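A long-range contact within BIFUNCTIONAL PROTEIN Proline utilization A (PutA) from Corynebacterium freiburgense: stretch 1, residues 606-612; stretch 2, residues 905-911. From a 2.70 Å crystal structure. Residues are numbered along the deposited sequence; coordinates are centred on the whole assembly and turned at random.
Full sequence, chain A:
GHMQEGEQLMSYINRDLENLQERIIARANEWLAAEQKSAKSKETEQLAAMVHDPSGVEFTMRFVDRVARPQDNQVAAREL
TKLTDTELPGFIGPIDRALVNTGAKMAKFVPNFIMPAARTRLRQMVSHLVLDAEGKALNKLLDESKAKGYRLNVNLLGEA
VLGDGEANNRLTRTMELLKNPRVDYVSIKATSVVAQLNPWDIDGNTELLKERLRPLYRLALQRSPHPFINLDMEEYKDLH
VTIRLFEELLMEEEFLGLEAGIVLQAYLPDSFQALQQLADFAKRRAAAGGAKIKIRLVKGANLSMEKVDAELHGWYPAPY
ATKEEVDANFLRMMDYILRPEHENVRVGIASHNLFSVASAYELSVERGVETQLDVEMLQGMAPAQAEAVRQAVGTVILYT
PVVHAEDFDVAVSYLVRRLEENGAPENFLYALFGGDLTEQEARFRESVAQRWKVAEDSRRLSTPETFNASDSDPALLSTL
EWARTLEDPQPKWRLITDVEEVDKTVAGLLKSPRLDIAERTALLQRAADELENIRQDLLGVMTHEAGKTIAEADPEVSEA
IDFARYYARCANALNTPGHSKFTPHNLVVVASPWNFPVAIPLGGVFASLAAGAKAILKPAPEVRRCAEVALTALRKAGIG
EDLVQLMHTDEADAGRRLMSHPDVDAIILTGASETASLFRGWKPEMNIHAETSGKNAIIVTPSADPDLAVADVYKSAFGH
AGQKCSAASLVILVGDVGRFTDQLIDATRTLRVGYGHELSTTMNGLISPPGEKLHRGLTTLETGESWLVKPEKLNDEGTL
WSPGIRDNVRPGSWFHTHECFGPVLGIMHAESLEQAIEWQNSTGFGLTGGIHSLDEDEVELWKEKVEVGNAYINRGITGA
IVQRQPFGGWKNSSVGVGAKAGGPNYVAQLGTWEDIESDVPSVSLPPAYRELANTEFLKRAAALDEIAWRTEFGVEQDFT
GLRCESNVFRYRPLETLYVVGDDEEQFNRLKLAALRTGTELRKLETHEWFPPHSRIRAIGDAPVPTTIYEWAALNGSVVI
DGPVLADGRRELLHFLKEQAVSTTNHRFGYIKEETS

Stretch 1 606-612: FASLAAG
Stretch 2 (905-911) NYVAQLG

Residues 606-611 form the last turns of a helix that begins earlier in the chain, with phi between -72° and -55° and psi between -49° and -26°. Ala610 N bonds to Phe606 O at 2.9 Å and Ala611 N to Ala607 O at 3.0 Å. The helix closes in a Schellman motif at Gly612, whose N reaches Leu609 O at 2.9 Å and, weakly, Ser608 O at 3.1 Å. Its phi/psi of 117/5 would jam a CB against the preceding carbonyl O, so glycine suits the turn.

In the second stretch, residues 906-909 have helical phi/psi, but the bonds are short-range: Gln909 N to Tyr906 O at 3.1 Å and Leu910 N to Val907 O at 2.9 Å. Leu910 then turns to -88/50, and Gly911 is extended at 178/-157. The stretches come nearest where Ala607 CA lies 5.4 Å from Val907 CA.

No hydrogen bond crosses the contact, which rests on apolar packing. Ala607, Ala610 and Ala611 point their CB atoms toward the second stretch, and these small side chains let larger ones approach the helix backbone. Val907 (chi1 166°, t) sets CG2 4.0 Å from Ala610 CB and also 4.0 Å from Ala607 O, while its CG1 lies 3.7 Å from Ala611 CA. Leu910 (chi1 -63°, m; chi2 -173°, t) points toward the helix: its CB is 3.6 Å from Ala611 CB, and its CD1 lies 4.1 Å from Ala607 CB and 3.6 Å from Ser608 N.

Tyr906 (chi1 -169°, t; chi2 81°) starts sideways, but its end comes nearer, placing CE2 3.4 Å from Ala607 CB, a methyl at the ring edge near its plane. Ser608 (chi1 -60°, m) points away, its OG hydrogen-bonded just outside the stretches. Leu609 (chi1 -67°, m; chi2 -168°, t) also points away, and Phe606 (chi1 -70°, m; chi2 -31°) makes no contact here.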

# COMPACT_ATOMS: atom_id res chain seq x y z
N PHE A 606 6.43 13.88 -18.34
CA PHE A 606 5.50 14.88 -17.82
C PHE A 606 6.23 16.02 -17.10
O PHE A 606 5.84 17.19 -17.22
CB PHE A 606 4.47 14.21 -16.92
CG PHE A 606 3.49 13.33 -17.66
CD1 PHE A 606 3.11 13.63 -18.96
CD2 PHE A 606 2.98 12.18 -17.08
CE1 PHE A 606 2.22 12.82 -19.66
CE2 PHE A 606 2.10 11.36 -17.77
CZ PHE A 606 1.72 11.68 -19.06
N ALA A 607 7.31 15.70 -16.37
CA ALA A 607 8.03 16.74 -15.64
C ALA A 607 8.70 17.73 -16.59
O ALA A 607 8.69 18.95 -16.34
CB ALA A 607 9.06 16.11 -14.70
N SER A 608 9.27 17.22 -17.68
CA SER A 608 9.88 18.07 -18.69
C SER A 608 8.85 18.98 -19.34
O SER A 608 9.09 20.18 -19.52
CB SER A 608 10.56 17.21 -19.77
OG SER A 608 11.57 16.39 -19.23
N LEU A 609 7.71 18.40 -19.75
CA LEU A 609 6.66 19.20 -20.36
C LEU A 609 6.16 20.28 -19.41
O LEU A 609 6.05 21.44 -19.79
CB LEU A 609 5.49 18.33 -20.83
CG LEU A 609 5.65 17.33 -21.97
CD1 LEU A 609 4.26 16.88 -22.33
CD2 LEU A 609 6.31 17.98 -23.16
N ALA A 610 5.85 19.90 -18.17
CA ALA A 610 5.43 20.89 -17.18
C ALA A 610 6.45 22.03 -17.03
O ALA A 610 6.08 23.19 -16.84
CB ALA A 610 5.20 20.19 -15.85
N ALA A 611 7.74 21.72 -17.10
CA ALA A 611 8.74 22.76 -16.94
C ALA A 611 8.78 23.68 -18.15
O ALA A 611 9.16 24.85 -18.03
CB ALA A 611 10.11 22.15 -16.69
N GLY A 612 8.38 23.18 -19.31
CA GLY A 612 8.49 23.98 -20.51
C GLY A 612 9.42 23.45 -21.58
O GLY A 612 9.65 24.12 -22.59
N ASN A 905 9.54 20.31 -5.77
CA ASN A 905 10.70 21.00 -6.31
C ASN A 905 11.25 20.35 -7.57
O ASN A 905 12.23 20.86 -8.13
CB ASN A 905 11.81 21.03 -5.26
CG ASN A 905 11.43 21.84 -4.08
OD1 ASN A 905 10.88 22.94 -4.22
ND2 ASN A 905 11.68 21.31 -2.89
N TYR A 906 10.62 19.27 -8.03
CA TYR A 906 11.15 18.45 -9.11
C TYR A 906 11.09 19.18 -10.46
O TYR A 906 12.11 19.33 -11.14
CB TYR A 906 10.39 17.13 -9.16
CG TYR A 906 11.00 16.09 -10.05
CD1 TYR A 906 12.06 15.31 -9.61
CD2 TYR A 906 10.52 15.90 -11.35
CE1 TYR A 906 12.63 14.35 -10.45
CE2 TYR A 906 11.09 14.95 -12.20
CZ TYR A 906 12.14 14.18 -11.74
OH TYR A 906 12.70 13.23 -12.57
N VAL A 907 9.91 19.62 -10.87
CA VAL A 907 9.80 20.39 -12.10
C VAL A 907 10.78 21.56 -12.11
O VAL A 907 11.46 21.80 -13.11
CB VAL A 907 8.35 20.88 -12.27
CG1 VAL A 907 8.32 21.96 -13.34
CG2 VAL A 907 7.42 19.71 -12.61
N ALA A 908 10.89 22.29 -10.99
CA ALA A 908 11.73 23.47 -10.93
C ALA A 908 13.22 23.21 -11.20
O ALA A 908 13.96 24.17 -11.40
CB ALA A 908 11.57 24.15 -9.57
N GLN A 909 13.68 21.95 -11.20
CA GLN A 909 15.06 21.65 -11.56
C GLN A 909 15.30 21.71 -13.06
O GLN A 909 16.46 21.78 -13.48
CB GLN A 909 15.50 20.28 -11.07
CG GLN A 909 15.45 20.08 -9.60
CD GLN A 909 16.00 18.73 -9.17
OE1 GLN A 909 16.59 18.60 -8.09
NE2 GLN A 909 15.78 17.72 -10.00
N LEU A 910 14.25 21.62 -13.86
CA LEU A 910 14.44 21.43 -15.30
C LEU A 910 14.58 22.78 -16.00
O LEU A 910 13.94 23.09 -17.01
CB LEU A 910 13.30 20.59 -15.87
CG LEU A 910 13.29 19.17 -15.27
CD1 LEU A 910 12.29 18.28 -15.95
CD2 LEU A 910 14.70 18.52 -15.30
N GLY A 911 15.47 23.58 -15.45
CA GLY A 911 15.72 24.90 -16.00
C GLY A 911 16.73 25.62 -15.15
O GLY A 911 17.51 25.00 -14.42